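Local coordinates for proton-dependent oligopeptide transporter family protein (Xanthomonas campestris, PDB 6EI3) that probably couples proton movement to the uptake of small peptides across the membrane, as a POT-family member of the major facilitator superfamily, at residues 417-429 and 494-506. Residues are numbered along the deposited sequence; the frame is centred on the assembly and turned at random.
Sequences GIEFAYSQAPPSM and ARRYRMVDNYRPA. With 78M ((2S)-2,3-dihydroxypropyl(7Z)-pentadec-7-enoate), chain J.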
loop_
_atom_site.group_PDB
_atom_site.type_symbol
_atom_site.label_atom_id
_atom_site.label_comp_id
_atom_site.label_asym_id
_atom_site.label_seq_id
_atom_site.Cartn_x
_atom_site.Cartn_y
_atom_site.Cartn_z
ATOM N N GLY A 417 -10.022 7.634 -1.630
ATOM C CA GLY A 417 -8.802 8.427 -1.660
ATOM C C GLY A 417 -8.241 8.763 -3.023
ATOM O O GLY A 417 -7.968 9.925 -3.327
ATOM N N ILE A 418 -8.078 7.743 -3.845
ATOM C CA ILE A 418 -7.476 7.864 -5.163
ATOM C C ILE A 418 -8.440 8.551 -6.152
ATOM O O ILE A 418 -8.017 9.430 -6.910
ATOM C CB ILE A 418 -6.916 6.463 -5.606
ATOM C CG1 ILE A 418 -5.956 6.589 -6.799
ATOM C CG2 ILE A 418 -7.995 5.402 -5.841
ATOM C CD1 ILE A 418 -4.669 7.412 -6.477
ATOM N N GLU A 419 -9.736 8.250 -6.062
ATOM C CA GLU A 419 -10.761 8.904 -6.876
ATOM C C GLU A 419 -10.848 10.404 -6.486
ATOM O O GLU A 419 -10.955 11.278 -7.357
ATOM C CB GLU A 419 -12.113 8.213 -6.648
ATOM C CG GLU A 419 -13.155 8.538 -7.705
ATOM C CD GLU A 419 -14.467 7.775 -7.614
ATOM O OE1 GLU A 419 -14.481 6.662 -7.035
ATOM O OE2 GLU A 419 -15.483 8.284 -8.143
ATOM N N PHE A 420 -10.771 10.695 -5.175
ATOM C CA PHE A 420 -10.801 12.073 -4.689
ATOM C C PHE A 420 -9.580 12.828 -5.218
ATOM O O PHE A 420 -9.715 13.931 -5.728
ATOM C CB PHE A 420 -10.834 12.112 -3.143
ATOM C CG PHE A 420 -10.442 13.452 -2.569
ATOM C CD1 PHE A 420 -11.361 14.490 -2.494
ATOM C CD2 PHE A 420 -9.139 13.693 -2.152
ATOM C CE1 PHE A 420 -10.995 15.733 -1.974
ATOM C CE2 PHE A 420 -8.771 14.946 -1.652
ATOM C CZ PHE A 420 -9.703 15.958 -1.575
ATOM N N ALA A 421 -8.386 12.246 -5.081
ATOM C CA ALA A 421 -7.172 12.932 -5.520
ATOM C C ALA A 421 -7.175 13.204 -7.032
ATOM O O ALA A 421 -6.814 14.305 -7.444
ATOM C CB ALA A 421 -5.956 12.141 -5.116
ATOM N N TYR A 422 -7.684 12.245 -7.835
ATOM C CA TYR A 422 -7.785 12.395 -9.288
ATOM C C TYR A 422 -8.695 13.568 -9.668
ATOM O O TYR A 422 -8.328 14.349 -10.537
ATOM C CB TYR A 422 -8.282 11.097 -9.945
ATOM C CG TYR A 422 -7.236 10.006 -10.084
ATOM C CD1 TYR A 422 -5.892 10.318 -10.283
ATOM C CD2 TYR A 422 -7.602 8.665 -10.111
ATOM C CE1 TYR A 422 -4.934 9.321 -10.462
ATOM C CE2 TYR A 422 -6.650 7.657 -10.267
ATOM C CZ TYR A 422 -5.318 7.992 -10.458
ATOM O OH TYR A 422 -4.378 7.005 -10.636
ATOM N N SER A 423 -9.852 13.705 -8.990
ATOM C CA SER A 423 -10.831 14.770 -9.207
ATOM C C SER A 423 -10.278 16.168 -8.910
ATOM O O SER A 423 -10.788 17.130 -9.460
ATOM C CB SER A 423 -12.071 14.516 -8.355
ATOM O OG SER A 423 -11.859 14.908 -7.008
ATOM N N GLN A 424 -9.271 16.285 -8.026
ATOM C CA GLN A 424 -8.682 17.565 -7.567
ATOM C C GLN A 424 -7.388 17.948 -8.273
ATOM O O GLN A 424 -7.057 19.113 -8.347
ATOM C CB GLN A 424 -8.416 17.525 -6.034
ATOM C CG GLN A 424 -9.623 17.121 -5.184
ATOM C CD GLN A 424 -10.716 18.158 -5.275
ATOM O OE1 GLN A 424 -10.545 19.310 -4.873
ATOM N NE2 GLN A 424 -11.834 17.788 -5.866
ATOM N N ALA A 425 -6.625 16.980 -8.713
ATOM C CA ALA A 425 -5.343 17.243 -9.362
ATOM C C ALA A 425 -5.534 17.296 -10.891
ATOM O O ALA A 425 -6.535 16.761 -11.379
ATOM C CB ALA A 425 -4.369 16.136 -8.986
ATOM N N PRO A 426 -4.621 17.920 -11.677
ATOM C CA PRO A 426 -4.816 17.943 -13.145
ATOM C C PRO A 426 -4.745 16.537 -13.742
ATOM O O PRO A 426 -3.867 15.774 -13.325
ATOM C CB PRO A 426 -3.648 18.802 -13.648
ATOM C CG PRO A 426 -3.139 19.509 -12.473
ATOM C CD PRO A 426 -3.387 18.633 -11.296
ATOM N N PRO A 427 -5.653 16.139 -14.672
ATOM C CA PRO A 427 -5.600 14.763 -15.220
ATOM C C PRO A 427 -4.267 14.373 -15.870
ATOM O O PRO A 427 -3.917 13.198 -15.882
ATOM C CB PRO A 427 -6.773 14.727 -16.204
ATOM C CG PRO A 427 -7.713 15.757 -15.683
ATOM C CD PRO A 427 -6.809 16.872 -15.222
ATOM N N SER A 428 -3.499 15.359 -16.342
ATOM C CA SER A 428 -2.175 15.158 -16.926
ATOM C C SER A 428 -1.139 14.773 -15.857
ATOM O O SER A 428 -0.084 14.231 -16.203
ATOM C CB SER A 428 -1.720 16.421 -17.646
ATOM O OG SER A 428 -1.629 17.497 -16.727
ATOM N N MET A 429 -1.429 15.080 -14.573
ATOM C CA MET A 429 -0.552 14.781 -13.434
ATOM C C MET A 429 -0.998 13.537 -12.637
ATOM O O MET A 429 -0.578 13.378 -11.492
ATOM C CB MET A 429 -0.417 16.012 -12.515
ATOM C CG MET A 429 0.456 17.099 -13.082
ATOM S SD MET A 429 0.684 18.474 -11.931
ATOM C CE MET A 429 1.549 19.620 -12.972
ATOM N N ALA A 494 -9.768 18.416 6.495
ATOM C CA ALA A 494 -10.882 18.262 5.552
ATOM C C ALA A 494 -11.889 19.396 5.694
ATOM O O ALA A 494 -12.366 19.913 4.684
ATOM C CB ALA A 494 -11.568 16.913 5.756
ATOM N N ARG A 495 -12.155 19.835 6.945
ATOM C CA ARG A 495 -13.068 20.935 7.242
ATOM C C ARG A 495 -12.712 22.225 6.471
ATOM O O ARG A 495 -13.607 22.903 5.982
ATOM C CB ARG A 495 -13.132 21.183 8.768
ATOM C CG ARG A 495 -13.902 22.431 9.225
ATOM C CD ARG A 495 -15.409 22.319 9.019
ATOM N NE ARG A 495 -16.128 23.508 9.488
ATOM C CZ ARG A 495 -17.453 23.626 9.498
ATOM N NH1 ARG A 495 -18.220 22.632 9.066
ATOM N NH2 ARG A 495 -18.021 24.738 9.944
ATOM N N ARG A 496 -11.418 22.540 6.355
ATOM C CA ARG A 496 -10.943 23.747 5.684
ATOM C C ARG A 496 -10.592 23.523 4.214
ATOM O O ARG A 496 -10.223 24.470 3.521
ATOM C CB ARG A 496 -9.763 24.362 6.463
ATOM C CG ARG A 496 -10.177 24.928 7.826
ATOM C CD ARG A 496 -8.992 25.241 8.721
ATOM N NE ARG A 496 -9.392 25.352 10.127
ATOM C CZ ARG A 496 -9.769 26.481 10.722
ATOM N NH1 ARG A 496 -9.796 27.623 10.043
ATOM N NH2 ARG A 496 -10.120 26.479 12.001
ATOM N N TYR A 497 -10.719 22.276 3.730
ATOM C CA TYR A 497 -10.414 21.975 2.340
ATOM C C TYR A 497 -11.499 22.506 1.396
ATOM O O TYR A 497 -12.671 22.256 1.612
ATOM C CB TYR A 497 -10.169 20.476 2.118
ATOM C CG TYR A 497 -9.697 20.182 0.711
ATOM C CD1 TYR A 497 -8.361 20.333 0.358
ATOM C CD2 TYR A 497 -10.598 19.794 -0.283
ATOM C CE1 TYR A 497 -7.924 20.076 -0.939
ATOM C CE2 TYR A 497 -10.174 19.553 -1.586
ATOM C CZ TYR A 497 -8.839 19.709 -1.912
ATOM O OH TYR A 497 -8.415 19.492 -3.191
ATOM N N ARG A 498 -11.102 23.241 0.369
ATOM C CA ARG A 498 -12.027 23.736 -0.645
ATOM C C ARG A 498 -12.015 22.797 -1.877
ATOM O O ARG A 498 -10.996 22.681 -2.567
ATOM C CB ARG A 498 -11.690 25.181 -1.007
ATOM C CG ARG A 498 -12.576 25.789 -2.092
ATOM C CD ARG A 498 -12.673 27.304 -1.976
ATOM N NE ARG A 498 -11.376 27.982 -2.042
ATOM C CZ ARG A 498 -10.701 28.226 -3.163
ATOM N NH1 ARG A 498 -11.173 27.816 -4.334
ATOM N NH2 ARG A 498 -9.539 28.864 -3.117
ATOM N N MET A 499 -13.147 22.120 -2.138
ATOM C CA MET A 499 -13.284 21.240 -3.304
ATOM C C MET A 499 -13.218 22.102 -4.596
ATOM O O MET A 499 -13.958 23.071 -4.719
ATOM C CB MET A 499 -14.637 20.491 -3.273
ATOM C CG MET A 499 -14.799 19.515 -2.111
ATOM S SD MET A 499 -13.671 18.133 -2.185
ATOM C CE MET A 499 -14.423 17.109 -3.490
ATOM N N VAL A 500 -12.294 21.771 -5.509
ATOM C CA VAL A 500 -12.129 22.424 -6.821
ATOM C C VAL A 500 -11.929 21.262 -7.814
ATOM O O VAL A 500 -10.817 20.788 -8.007
ATOM C CB VAL A 500 -11.011 23.511 -6.915
ATOM C CG1 VAL A 500 -11.038 24.199 -8.295
ATOM C CG2 VAL A 500 -11.159 24.578 -5.818
ATOM N N ASP A 501 -13.035 20.748 -8.347
ATOM C CA ASP A 501 -13.060 19.614 -9.269
ATOM C C ASP A 501 -12.438 19.918 -10.625
ATOM O O ASP A 501 -12.446 21.067 -11.050
ATOM C CB ASP A 501 -14.503 19.130 -9.470
ATOM C CG ASP A 501 -14.552 17.646 -9.719
ATOM O OD1 ASP A 501 -14.420 17.238 -10.895
ATOM O OD2 ASP A 501 -14.681 16.892 -8.742
ATOM N N ASN A 502 -11.904 18.887 -11.310
ATOM C CA ASN A 502 -11.340 19.111 -12.655
ATOM C C ASN A 502 -12.388 18.867 -13.765
ATOM O O ASN A 502 -12.178 19.258 -14.904
ATOM C CB ASN A 502 -10.074 18.281 -12.874
ATOM C CG ASN A 502 -10.209 16.812 -12.643
ATOM O OD1 ASN A 502 -11.286 16.205 -12.745
ATOM N ND2 ASN A 502 -9.083 16.202 -12.368
ATOM N N TYR A 503 -13.518 18.230 -13.408
ATOM C CA TYR A 503 -14.673 17.924 -14.266
ATOM C C TYR A 503 -14.314 17.006 -15.446
ATOM O O TYR A 503 -14.892 17.115 -16.522
ATOM C CB TYR A 503 -15.405 19.210 -14.705
ATOM C CG TYR A 503 -15.964 19.952 -13.511
ATOM C CD1 TYR A 503 -16.960 19.382 -12.717
ATOM C CD2 TYR A 503 -15.428 21.172 -13.109
ATOM C CE1 TYR A 503 -17.441 20.031 -11.583
ATOM C CE2 TYR A 503 -15.902 21.833 -11.977
ATOM C CZ TYR A 503 -16.911 21.259 -11.220
ATOM O OH TYR A 503 -17.368 21.880 -10.090
ATOM N N ARG A 504 -13.399 16.047 -15.198
ATOM C CA ARG A 504 -12.960 15.063 -16.187
ATOM C C ARG A 504 -13.342 13.663 -15.690
ATOM O O ARG A 504 -12.781 13.209 -14.686
ATOM C CB ARG A 504 -11.444 15.178 -16.443
ATOM C CG ARG A 504 -11.049 16.458 -17.181
ATOM C CD ARG A 504 -10.795 16.232 -18.658
ATOM N NE ARG A 504 -9.541 16.861 -19.071
ATOM C CZ ARG A 504 -8.425 16.199 -19.361
ATOM N NH1 ARG A 504 -8.400 14.872 -19.314
ATOM N NH2 ARG A 504 -7.331 16.856 -19.712
ATOM N N PRO A 505 -14.309 12.974 -16.353
ATOM C CA PRO A 505 -14.719 11.631 -15.879
ATOM C C PRO A 505 -13.603 10.595 -15.888
ATOM O O PRO A 505 -12.769 10.595 -16.800
ATOM C CB PRO A 505 -15.863 11.247 -16.826
ATOM C CG PRO A 505 -15.649 12.077 -18.039
ATOM C CD PRO A 505 -15.069 13.371 -17.554
ATOM N N ALA A 506 -13.577 9.738 -14.845
ATOM C CA ALA A 506 -12.583 8.674 -14.650
ATOM C C ALA A 506 -13.228 7.295 -14.723
ATOM O O ALA A 506 -14.386 7.152 -14.271
ATOM C CB ALA A 506 -11.885 8.850 -13.308
HETATM O O21 78M J . -18.448 21.397 4.312
HETATM C C20 78M J . -17.215 20.693 4.327
HETATM C C18 78M J . -17.108 19.809 5.548
HETATM O O19 78M J . -17.266 20.600 6.732
HETATM C C17 78M J . -15.803 19.050 5.595
HETATM O O2 78M J . -15.834 18.238 6.794
HETATM C C1 78M J . -15.410 16.971 6.703
HETATM O O1 78M J . -15.096 16.440 5.670
HETATM C C2 78M J . -15.372 16.311 8.052
HETATM C C3 78M J . -15.851 14.867 8.029
HETATM C C4 78M J . -16.321 14.353 9.373
HETATM C C5 78M J . -17.110 13.063 9.253
HETATM C C6 78M J . -17.444 12.397 10.585
HETATM C C7 78M J . -18.378 11.235 10.399
HETATM C C8 78M J . -18.556 10.182 11.193
HETATM C C9 78M J . -17.862 9.870 12.493
HETATM C C10 78M J . -16.786 8.788 12.359
HETATM C C11 78M J . -17.295 7.341 12.350
HETATM C C12 78M J . -17.611 6.727 13.714
HETATM C C13 78M J . -16.417 6.574 14.651
HETATM C C15 78M J . -15.622 6.391 17.036
HETATM C C14 78M J . -16.772 6.197 16.075
HETATM O O HOH W 1 -8.326 21.130 -7.060
#
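Q424 starts out pointing away from the tail after helix 471-495, but its side chain folds back to meet Y497, M499 and V500. Its CB and CG lie against Y497 OH, with CG 3.3 Å from that oxygen. CG also lies over one face of the F420 ring, toward its rim. A turn about CB-CG (chi2 -66°) brings the amide back toward the tail. OE1 takes two hydrogen bonds. Y497 OH donates at 2.7 Å to OE1, tilted somewhat from the carbonyl plane. V500 N donates almost straight (173°) to an OE1 lone pair. NE2 has M499 CE beside it and donates in the amide plane to S423 OG, which in turn donates to F420 O. The amide is therefore fixed at both ends. In this MFS transporter the non-helical C-terminal tail runs across the C-terminal end of helix 400-424. N502 makes the second grip there. Its backbone N donates to S423 O at 2.8 Å. Its ND2 donates to A425 O, just beyond the helix, at 2.8 Å and weakly to Y422 O in the last turn. N502 OD1 closes an Asx turn with R504 N. Further along the tail, the R504 guanidinium lays one face on P427 CG. Nearer helix 471-495, F420 turns its edge toward the Y497 face in an offset edge-to-face pair, CZ close to Y497 CE2. M499 SD meets the F420 edge in plane, 3.6 Å from CE1, and L364 of helix 363-389 touches both rings.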